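Local coordinates for response regulator receiver protein (Desulfuromonas acetoxidans, PDB 2ZAY) that probably serves as the receiver domain of a longer bacterial response regulator, taking part in two-component signal relay, at residues K95-A98 with Q99-M103; I36-N40 with A41-V45; R117-A120 with R121-V125; P78-A81 with S82-V85. One frame throughout, in Å; residues are numbered along the deposited sequence.

Contact 1. Residues K95-A98 with Q99-M103; sequences KEEA and QLLDM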
loop_
_atom_site.group_PDB
_atom_site.type_symbol
_atom_site.label_atom_id
_atom_site.label_comp_id
_atom_site.label_asym_id
_atom_site.label_seq_id
_atom_site.Cartn_x
_atom_site.Cartn_y
_atom_site.Cartn_z
ATOM N N LYS A 95 -11.321 -9.867 -11.998
ATOM C CA LYS A 95 -12.378 -8.955 -11.596
ATOM C C LYS A 95 -11.955 -8.090 -10.416
ATOM O O LYS A 95 -12.297 -6.917 -10.368
ATOM C CB LYS A 95 -13.652 -9.726 -11.241
ATOM C CG LYS A 95 -14.832 -8.818 -10.913
ATOM C CD LYS A 95 -16.092 -9.615 -10.612
ATOM C CE LYS A 95 -16.614 -10.341 -11.846
ATOM N NZ LYS A 95 -17.241 -9.415 -12.833
ATOM N N GLU A 96 -11.216 -8.657 -9.466
ATOM C CA GLU A 96 -10.782 -7.865 -8.317
ATOM C C GLU A 96 -9.768 -6.830 -8.772
ATOM O O GLU A 96 -9.839 -5.662 -8.378
ATOM C CB GLU A 96 -10.135 -8.734 -7.241
ATOM C CG GLU A 96 -9.801 -7.949 -5.971
ATOM C CD GLU A 96 -8.871 -8.700 -5.038
ATOM O OE1 GLU A 96 -9.028 -8.570 -3.808
ATOM O OE2 GLU A 96 -7.973 -9.411 -5.531
ATOM N N GLU A 97 -8.819 -7.265 -9.598
ATOM C CA GLU A 97 -7.795 -6.356 -10.109
ATOM C C GLU A 97 -8.465 -5.183 -10.812
ATOM O O GLU A 97 -8.161 -4.023 -10.521
ATOM C CB GLU A 97 -6.849 -7.078 -11.079
ATOM C CG GLU A 97 -5.728 -6.177 -11.646
ATOM C CD GLU A 97 -4.627 -6.963 -12.349
ATOM O OE1 GLU A 97 -4.581 -8.206 -12.198
ATOM O OE2 GLU A 97 -3.795 -6.335 -13.046
ATOM N N ALA A 98 -9.389 -5.479 -11.729
ATOM C CA ALA A 98 -10.093 -4.420 -12.452
ATOM C C ALA A 98 -10.881 -3.505 -11.519
ATOM O O ALA A 98 -10.861 -2.289 -11.689
ATOM C CB ALA A 98 -11.023 -5.018 -13.513
ATOM N N GLN A 99 -11.575 -4.074 -10.531
ATOM C CA GLN A 99 -12.342 -3.241 -9.601
ATOM C C GLN A 99 -11.462 -2.254 -8.828
ATOM O O GLN A 99 -11.799 -1.070 -8.704
ATOM C CB GLN A 99 -13.116 -4.108 -8.599
ATOM C CG GLN A 99 -13.645 -3.323 -7.392
ATOM C CD GLN A 99 -14.424 -4.188 -6.406
ATOM O OE1 GLN A 99 -14.033 -5.321 -6.108
ATOM N NE2 GLN A 99 -15.522 -3.650 -5.884
ATOM N N LEU A 100 -10.337 -2.731 -8.304
ATOM C CA LEU A 100 -9.449 -1.857 -7.541
ATOM C C LEU A 100 -8.830 -0.779 -8.428
ATOM O O LEU A 100 -8.796 0.398 -8.061
ATOM C CB LEU A 100 -8.357 -2.678 -6.861
ATOM C CG LEU A 100 -8.865 -3.633 -5.774
ATOM C CD1 LEU A 100 -7.672 -4.307 -5.098
ATOM C CD2 LEU A 100 -9.692 -2.873 -4.754
ATOM N N LEU A 101 -8.350 -1.172 -9.598
ATOM C CA LEU A 101 -7.777 -0.189 -10.515
ATOM C C LEU A 101 -8.847 0.831 -10.939
ATOM O O LEU A 101 -8.572 2.030 -11.021
ATOM C CB LEU A 101 -7.194 -0.879 -11.757
ATOM C CG LEU A 101 -5.932 -1.726 -11.558
ATOM C CD1 LEU A 101 -5.472 -2.280 -12.897
ATOM C CD2 LEU A 101 -4.828 -0.868 -10.943
ATOM N N ASP A 102 -10.063 0.357 -11.203
ATOM C CA ASP A 102 -11.143 1.258 -11.630
ATOM C C ASP A 102 -11.484 2.292 -10.561
ATOM O O ASP A 102 -11.851 3.423 -10.882
ATOM C CB ASP A 102 -12.396 0.459 -12.020
ATOM C CG ASP A 102 -12.211 -0.327 -13.319
ATOM O OD1 ASP A 102 -11.333 0.034 -14.132
ATOM O OD2 ASP A 102 -12.952 -1.305 -13.544
ATOM N N MET A 103 -11.342 1.887 -9.299
ATOM C CA MET A 103 -11.586 2.715 -8.110
ATOM C C MET A 103 -10.581 3.843 -7.946
ATOM O O MET A 103 -10.888 4.875 -7.336
ATOM C CB MET A 103 -11.456 1.874 -6.846
ATOM C CG MET A 103 -12.714 1.370 -6.245
ATOM S SD MET A 103 -12.249 0.459 -4.777
ATOM C CE MET A 103 -12.175 1.757 -3.561
#
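The carbonyls of Glu96 and Glu97 are met at their oxygen ends by Leu100 N and Leu101 N, with neither face covered by the donor. Leu100 N approaches Glu96 O nearly along the C=O axis, with an N-H...O angle of 169°. Leu101 N meets Glu97 O in the same manner at 3.0 Å. Gln99 N reaches Lys95 O at 2.9 Å, but from 29° outside the carbonyl plane. The Glu96 carboxylate turns off the helix instead, its OE2 bonded to Ser89 OG and its OE1 to Asn61 ND2, so both oxygens of this acid are satisfied elsewhere.

Glu97 and Leu101 run side by side, CG of the glutamate 4.1 Å from CD1 of the leucine. Leucine CG stands beside its own backbone N (chi1 -70°), which leans the branch back toward the preceding turn; the glutamate offers methylenes there and keeps its charge outward. Leu100, buried, suits the inner face, where it packs on Met68 and Phe108. This amphipathic helix is the crossover of a right-handed beta-alpha-beta unit, linking strands 85-89 and 107-110 of the CheY-like receiver fold.

Contact 2. Residues I36-N40 with A41-V45; sequences IQCGN and AIEAV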
loop_
_atom_site.group_PDB
_atom_site.type_symbol
_atom_site.label_atom_id
_atom_site.label_comp_id
_atom_site.label_asym_id
_atom_site.label_seq_id
_atom_site.Cartn_x
_atom_site.Cartn_y
_atom_site.Cartn_z
ATOM N N ILE A 36 6.954 2.247 7.008
ATOM C CA ILE A 36 6.083 2.469 8.148
ATOM C C ILE A 36 5.107 1.299 8.089
ATOM O O ILE A 36 4.358 1.163 7.122
ATOM C CB ILE A 36 5.332 3.820 7.998
ATOM C CG1 ILE A 36 6.352 4.971 7.999
ATOM C CG2 ILE A 36 4.310 3.987 9.119
ATOM C CD1 ILE A 36 5.772 6.316 7.588
ATOM N N GLN A 37 5.122 0.450 9.113
ATOM C CA GLN A 37 4.263 -0.737 9.133
ATOM C C GLN A 37 3.026 -0.659 10.015
ATOM O O GLN A 37 3.128 -0.382 11.205
ATOM C CB GLN A 37 5.071 -1.957 9.571
ATOM C CG GLN A 37 6.301 -2.238 8.741
ATOM C CD GLN A 37 6.986 -3.520 9.166
ATOM O OE1 GLN A 37 6.362 -4.579 9.209
ATOM N NE2 GLN A 37 8.274 -3.433 9.478
ATOM N N CYS A 38 1.863 -0.932 9.426
ATOM C CA CYS A 38 0.599 -0.930 10.154
ATOM C C CYS A 38 -0.068 -2.299 10.000
ATOM O O CYS A 38 -0.112 -2.865 8.902
ATOM C CB CYS A 38 -0.319 0.168 9.622
ATOM S SG CYS A 38 0.318 1.838 9.922
ATOM N N GLY A 39 -0.588 -2.823 11.109
ATOM C CA GLY A 39 -1.223 -4.127 11.092
ATOM C C GLY A 39 -2.677 -4.156 10.669
ATOM O O GLY A 39 -3.219 -5.230 10.406
ATOM N N ASN A 40 -3.321 -2.994 10.618
ATOM C CA ASN A 40 -4.716 -2.922 10.201
ATOM C C ASN A 40 -5.111 -1.506 9.791
ATOM O O ASN A 40 -4.364 -0.555 10.009
ATOM C CB ASN A 40 -5.641 -3.428 11.312
ATOM C CG ASN A 40 -5.527 -2.616 12.578
ATOM O OD1 ASN A 40 -5.783 -1.412 12.583
ATOM N ND2 ASN A 40 -5.143 -3.271 13.661
ATOM N N ALA A 41 -6.292 -1.379 9.196
ATOM C CA ALA A 41 -6.787 -0.096 8.720
ATOM C C ALA A 41 -7.078 0.914 9.825
ATOM O O ALA A 41 -6.980 2.121 9.609
ATOM C CB ALA A 41 -8.033 -0.315 7.867
ATOM N N ILE A 42 -7.440 0.417 11.002
ATOM C CA ILE A 42 -7.744 1.270 12.146
ATOM C C ILE A 42 -6.598 2.212 12.519
ATOM O O ILE A 42 -6.818 3.399 12.740
ATOM C CB ILE A 42 -8.106 0.418 13.374
ATOM C CG1 ILE A 42 -9.423 -0.318 13.110
ATOM C CG2 ILE A 42 -8.191 1.296 14.616
ATOM C CD1 ILE A 42 -9.685 -1.464 14.065
ATOM N N GLU A 43 -5.379 1.694 12.602
ATOM C CA GLU A 43 -4.251 2.557 12.946
ATOM C C GLU A 43 -3.671 3.250 11.713
ATOM O O GLU A 43 -3.116 4.343 11.816
ATOM C CB GLU A 43 -3.140 1.769 13.652
ATOM C CG GLU A 43 -2.573 0.597 12.868
ATOM C CD GLU A 43 -1.261 0.086 13.460
ATOM O OE1 GLU A 43 -0.858 -1.057 13.146
ATOM O OE2 GLU A 43 -0.627 0.834 14.232
ATOM N N ALA A 44 -3.821 2.619 10.551
ATOM C CA ALA A 44 -3.291 3.159 9.299
ATOM C C ALA A 44 -3.715 4.584 8.950
ATOM O O ALA A 44 -2.880 5.396 8.554
ATOM C CB ALA A 44 -3.639 2.219 8.138
ATOM N N VAL A 45 -5.003 4.893 9.078
ATOM C CA VAL A 45 -5.485 6.231 8.733
ATOM C C VAL A 45 -4.848 7.358 9.551
ATOM O O VAL A 45 -4.263 8.285 8.988
ATOM C CB VAL A 45 -7.028 6.320 8.841
ATOM C CG1 VAL A 45 -7.488 7.731 8.519
ATOM C CG2 VAL A 45 -7.675 5.322 7.878
#
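Asn40 and Glu43 tie the end of strand 36-38 to the first turn of helix 41-45 with a set of polar bonds. Asn40 is the N-cap: its OD1 accepts from Glu43 N at 3.1 Å, taking up an amide that the start of a helix leaves without a carbonyl. The first torsion sets CG between the backbone N and the carbonyl carbon, which swings the short amide over the helix end; the short asparagine side chain thus places its carbonyl oxygen within bonding distance of Glu43 N. Ile42 CB, a carbon lying against the capping oxygen, is 3.1 Å from Asn40 OD1. In the main chain, Ala44 N bonds to Asn40 O in the carbonyl plane at 3.3 Å. Glu43 answers in the reverse direction, its OE1 taking Gly39 N at 2.7 Å with an N-H...O angle of 159°. That donor meets the anti side of the carboxylate, somewhat out of its plane. Because the amide used belongs to the residue before the N-cap, this resembles a capping box without being the classical one. Chi1 of 58° folds Glu43 back over the turn.

The apolar contacts are small. Cys38 SG lies 3.9 Å from Ala44 CA, and Cys38 CB is 4.2 Å from Ala44 CB; short side chains let strand and helix come close.

Strand 36-38 and helix 41-45 run at 144° to each other. The strand is an edge of the sheet, bonded to strand 9-14 through Leu13, while Ala44 and Val45 lean on Leu70 of helix 67-75.

Contact 3. Residues R117-A120 with R121-V125; sequences RLSA and RIKRV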
loop_
_atom_site.group_PDB
_atom_site.type_symbol
_atom_site.label_atom_id
_atom_site.label_comp_id
_atom_site.label_asym_id
_atom_site.label_seq_id
_atom_site.Cartn_x
_atom_site.Cartn_y
_atom_site.Cartn_z
ATOM N N ARG A 117 10.059 -7.257 -7.680
ATOM C CA ARG A 117 8.873 -6.763 -8.369
ATOM C C ARG A 117 8.266 -5.587 -7.608
ATOM O O ARG A 117 7.939 -4.554 -8.195
ATOM C CB ARG A 117 7.850 -7.898 -8.489
ATOM C CG ARG A 117 6.624 -7.587 -9.329
ATOM C CD ARG A 117 5.912 -8.884 -9.729
ATOM N NE ARG A 117 6.843 -9.820 -10.358
ATOM C CZ ARG A 117 6.494 -10.986 -10.894
ATOM N NH1 ARG A 117 5.226 -11.373 -10.885
ATOM N NH2 ARG A 117 7.414 -11.767 -11.440
ATOM N N LEU A 118 8.130 -5.743 -6.296
ATOM C CA LEU A 118 7.548 -4.689 -5.467
ATOM C C LEU A 118 8.370 -3.404 -5.523
ATOM O O LEU A 118 7.823 -2.313 -5.659
ATOM C CB LEU A 118 7.435 -5.164 -4.020
ATOM C CG LEU A 118 6.795 -4.169 -3.047
ATOM C CD1 LEU A 118 5.402 -3.777 -3.541
ATOM C CD2 LEU A 118 6.709 -4.804 -1.667
ATOM N N SER A 119 9.687 -3.543 -5.420
ATOM C CA SER A 119 10.579 -2.393 -5.464
ATOM C C SER A 119 10.406 -1.601 -6.756
ATOM O O SER A 119 10.246 -0.381 -6.727
ATOM C CB SER A 119 12.032 -2.848 -5.340
ATOM O OG SER A 119 12.915 -1.746 -5.472
ATOM N N ALA A 120 10.449 -2.298 -7.888
ATOM C CA ALA A 120 10.295 -1.653 -9.189
ATOM C C ALA A 120 8.923 -0.983 -9.341
ATOM O O ALA A 120 8.817 0.092 -9.927
ATOM C CB ALA A 120 10.497 -2.679 -10.300
ATOM N N ARG A 121 7.882 -1.627 -8.818
ATOM C CA ARG A 121 6.512 -1.104 -8.900
ATOM C C ARG A 121 6.374 0.195 -8.106
ATOM O O ARG A 121 5.727 1.144 -8.551
ATOM C CB ARG A 121 5.522 -2.153 -8.378
ATOM C CG ARG A 121 5.311 -3.336 -9.324
ATOM C CD ARG A 121 4.316 -2.975 -10.409
ATOM N NE ARG A 121 4.210 -3.981 -11.463
ATOM C CZ ARG A 121 3.422 -3.848 -12.525
ATOM N NH1 ARG A 121 2.678 -2.758 -12.655
ATOM N NH2 ARG A 121 3.388 -4.787 -13.463
ATOM N N ILE A 122 6.985 0.225 -6.929
ATOM C CA ILE A 122 6.974 1.408 -6.076
ATOM C C ILE A 122 7.705 2.538 -6.795
ATOM O O ILE A 122 7.179 3.643 -6.935
ATOM C CB ILE A 122 7.688 1.124 -4.727
ATOM C CG1 ILE A 122 6.858 0.131 -3.909
ATOM C CG2 ILE A 122 7.909 2.428 -3.951
ATOM C CD1 ILE A 122 7.491 -0.267 -2.582
ATOM N N LYS A 123 8.913 2.248 -7.275
ATOM C CA LYS A 123 9.714 3.253 -7.966
ATOM C C LYS A 123 9.040 3.818 -9.206
ATOM O O LYS A 123 9.109 5.016 -9.456
ATOM C CB LYS A 123 11.078 2.675 -8.356
ATOM C CG LYS A 123 12.019 2.470 -7.181
ATOM C CD LYS A 123 13.282 1.732 -7.616
ATOM C CE LYS A 123 14.252 1.575 -6.454
ATOM N NZ LYS A 123 15.496 0.873 -6.873
ATOM N N ARG A 124 8.380 2.963 -9.981
ATOM C CA ARG A 124 7.730 3.450 -11.187
ATOM C C ARG A 124 6.676 4.500 -10.854
ATOM O O ARG A 124 6.587 5.532 -11.516
ATOM C CB ARG A 124 7.077 2.305 -11.962
ATOM C CG ARG A 124 6.715 2.710 -13.382
ATOM C CD ARG A 124 7.980 2.995 -14.196
ATOM N NE ARG A 124 7.710 3.729 -15.429
ATOM C CZ ARG A 124 7.416 5.025 -15.479
ATOM N NH1 ARG A 124 7.355 5.735 -14.358
ATOM N NH2 ARG A 124 7.189 5.614 -16.647
ATOM N N VAL A 125 5.884 4.227 -9.823
ATOM C CA VAL A 125 4.834 5.136 -9.393
ATOM C C VAL A 125 5.423 6.428 -8.846
ATOM O O VAL A 125 4.919 7.516 -9.126
ATOM C CB VAL A 125 3.951 4.485 -8.305
ATOM C CG1 VAL A 125 3.035 5.528 -7.676
ATOM C CG2 VAL A 125 3.120 3.379 -8.921
#
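Arg117 to Ala120 each pass a carbonyl to the amide four residues on, from Arg121 to Arg124, in a regular alpha-helical turn whose donors sit 18 to 26° off the carbonyl planes. On the inner face Leu118 and Ile122 cross at an angle, Leu118 CG 4.0 Å from Ile122 CD1. Ile122 keeps CG1 beside its backbone N (chi1 -68°), bringing it to 3.2 Å from Leu118 O, and these branched apolar chains suit a face turned to the sheet. Ser119 and Lys123 share the next flank: the lysine runs extended, its CE 3.7 Å from Ser119 OG. Its NZ forms a salt bridge with Glu31 OE1, to which Ser119 OG adds a weak hydrogen bond; a small hydroxyl leaves the lysine room to pass.

On the outer flank Arg121 CG lies 3.1 Å from Arg117 O, and the guanidinium groups diverge. Their NE atoms are 6.5 Å apart, a like-charge proximity probably offset by the salt bridge from Arg121 NH1 to Asp107 OD2.

Helix 115-129 packs against one face of the sheet: Leu118 and Ile122 pack on Ile57 of strand 55-59 and on Leu28 of helix 22-31, while Ser119, Ile122 and Lys123 touch Phe33 of the edge strand 33-38.

Contact 4. Residues P78-A81 with S82-V85; sequences PQTA and SIPV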
loop_
_atom_site.group_PDB
_atom_site.type_symbol
_atom_site.label_atom_id
_atom_site.label_comp_id
_atom_site.label_asym_id
_atom_site.label_seq_id
_atom_site.Cartn_x
_atom_site.Cartn_y
_atom_site.Cartn_z
ATOM N N PRO A 78 -7.866 15.949 3.243
ATOM C CA PRO A 78 -7.052 16.668 2.256
ATOM C C PRO A 78 -5.559 16.360 2.358
ATOM O O PRO A 78 -4.838 16.449 1.372
ATOM C CB PRO A 78 -7.362 18.135 2.556
ATOM C CG PRO A 78 -8.798 18.077 3.008
ATOM C CD PRO A 78 -8.781 16.874 3.939
ATOM N N GLN A 79 -5.095 15.994 3.546
ATOM C CA GLN A 79 -3.678 15.685 3.722
ATOM C C GLN A 79 -3.275 14.398 3.013
ATOM O O GLN A 79 -2.161 14.288 2.507
ATOM C CB GLN A 79 -3.334 15.554 5.208
ATOM C CG GLN A 79 -3.441 16.840 6.003
ATOM C CD GLN A 79 -2.528 17.927 5.472
ATOM O OE1 GLN A 79 -1.320 17.718 5.305
ATOM N NE2 GLN A 79 -3.095 19.098 5.206
ATOM N N THR A 80 -4.193 13.439 2.956
ATOM C CA THR A 80 -3.900 12.137 2.358
ATOM C C THR A 80 -4.649 11.766 1.077
ATOM O O THR A 80 -4.358 10.734 0.466
ATOM C CB THR A 80 -4.188 11.037 3.386
ATOM O OG1 THR A 80 -5.571 11.108 3.780
ATOM C CG2 THR A 80 -3.309 11.229 4.620
ATOM N N ALA A 81 -5.603 12.604 0.677
ATOM C CA ALA A 81 -6.431 12.338 -0.497
ATOM C C ALA A 81 -5.724 12.133 -1.829
ATOM O O ALA A 81 -6.289 11.509 -2.733
ATOM C CB ALA A 81 -7.477 13.431 -0.637
ATOM N N SER A 82 -4.511 12.667 -1.969
ATOM C CA SER A 82 -3.774 12.511 -3.215
ATOM C C SER A 82 -2.604 11.536 -3.138
ATOM O O SER A 82 -1.921 11.323 -4.135
ATOM C CB SER A 82 -3.269 13.868 -3.721
ATOM O OG SER A 82 -4.346 14.659 -4.195
ATOM N N ILE A 83 -2.367 10.943 -1.969
ATOM C CA ILE A 83 -1.261 9.986 -1.837
ATOM C C ILE A 83 -1.598 8.742 -2.652
ATOM O O ILE A 83 -2.695 8.203 -2.533
ATOM C CB ILE A 83 -1.047 9.561 -0.376
ATOM C CG1 ILE A 83 -0.621 10.770 0.466
ATOM C CG2 ILE A 83 -0.001 8.450 -0.316
ATOM C CD1 ILE A 83 -0.548 10.476 1.976
ATOM N N PRO A 84 -0.665 8.271 -3.494
ATOM C CA PRO A 84 -0.979 7.074 -4.286
ATOM C C PRO A 84 -1.083 5.822 -3.425
ATOM O O PRO A 84 -0.358 5.672 -2.441
ATOM C CB PRO A 84 0.173 7.004 -5.289
ATOM C CG PRO A 84 1.325 7.631 -4.536
ATOM C CD PRO A 84 0.657 8.817 -3.859
ATOM N N VAL A 85 -1.991 4.927 -3.800
ATOM C CA VAL A 85 -2.191 3.693 -3.039
ATOM C C VAL A 85 -2.085 2.469 -3.941
ATOM O O VAL A 85 -2.748 2.386 -4.980
ATOM C CB VAL A 85 -3.583 3.685 -2.340
ATOM C CG1 VAL A 85 -3.692 2.472 -1.402
ATOM C CG2 VAL A 85 -3.780 4.982 -1.546
HETATM O O HOH W 1 -4.550 8.256 -0.412
#
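Thr80 and Ile83 close a type I beta turn, with Ala81 and Ser82 at its corners. Ile83 N donates to Thr80 O at 3.2 Å, but the bond is bent at the acceptor: the C=O...N angle is 118°, and the donor stands 61° above the carbonyl plane. A water also grips this oxygen, donating to Thr80 O at 2.6 Å and to Ile83 O at 2.8 Å, so it bridges the two carbonyls at the ends of the turn.

Side chains reinforce the closure. Ile83 folds back, its CD1 3.8 Å from Thr80 CA and 3.9 Å from Thr80 CG2, the two chains crossing at an angle. With chi1 at 59°, Thr80 holds OG1 between its own N and carbonyl carbon while CG2 faces the isoleucine, a division of labour that suits a beta-branched hydroxyl residue.

The second shell fixes these groups: Thr80 OG1 bonds to Leu74 O and, weakly, to Asn77 O, fastening the turn to the end of helix 67-75, and Ala81 O takes Lys75 NZ.

Beyond the turn, Ile83 meets Ile56 of strand 55-59. The Pro84 carbonyl accepts a backbone hydrogen bond from Ile56 and Val85 bonds to Ile106, so the loop leads the chain from helix 67-75 into strand 85-89, which lies between strands 55-59 and 107-110, with buried Pro84 and Val85 in extended conformation.

All four contacts lie in one receiver domain, a parallel five-stranded sheet sandwiched by helices. Only contacts 3 and 4 touch, where Val125 CG1 packs on Pro84 CB at 4.0 Å, so the loop entering strand 85-89 meets helix 115-129. Contact 1, on the helix leaving that strand, comes within about 7 Å (nearest atoms) of both contact 3 and contact 4. Contacts 2 and 3 lie on opposite sides of the chain's centre, their own centres about 21 Å apart. The Glu96 carboxylate of contact 1 and the loop of contact 2 both lie at the carboxyl-end side of the sheet, where receivers usually carry their phosphorylation site; whether this one is phosphorylated is not established.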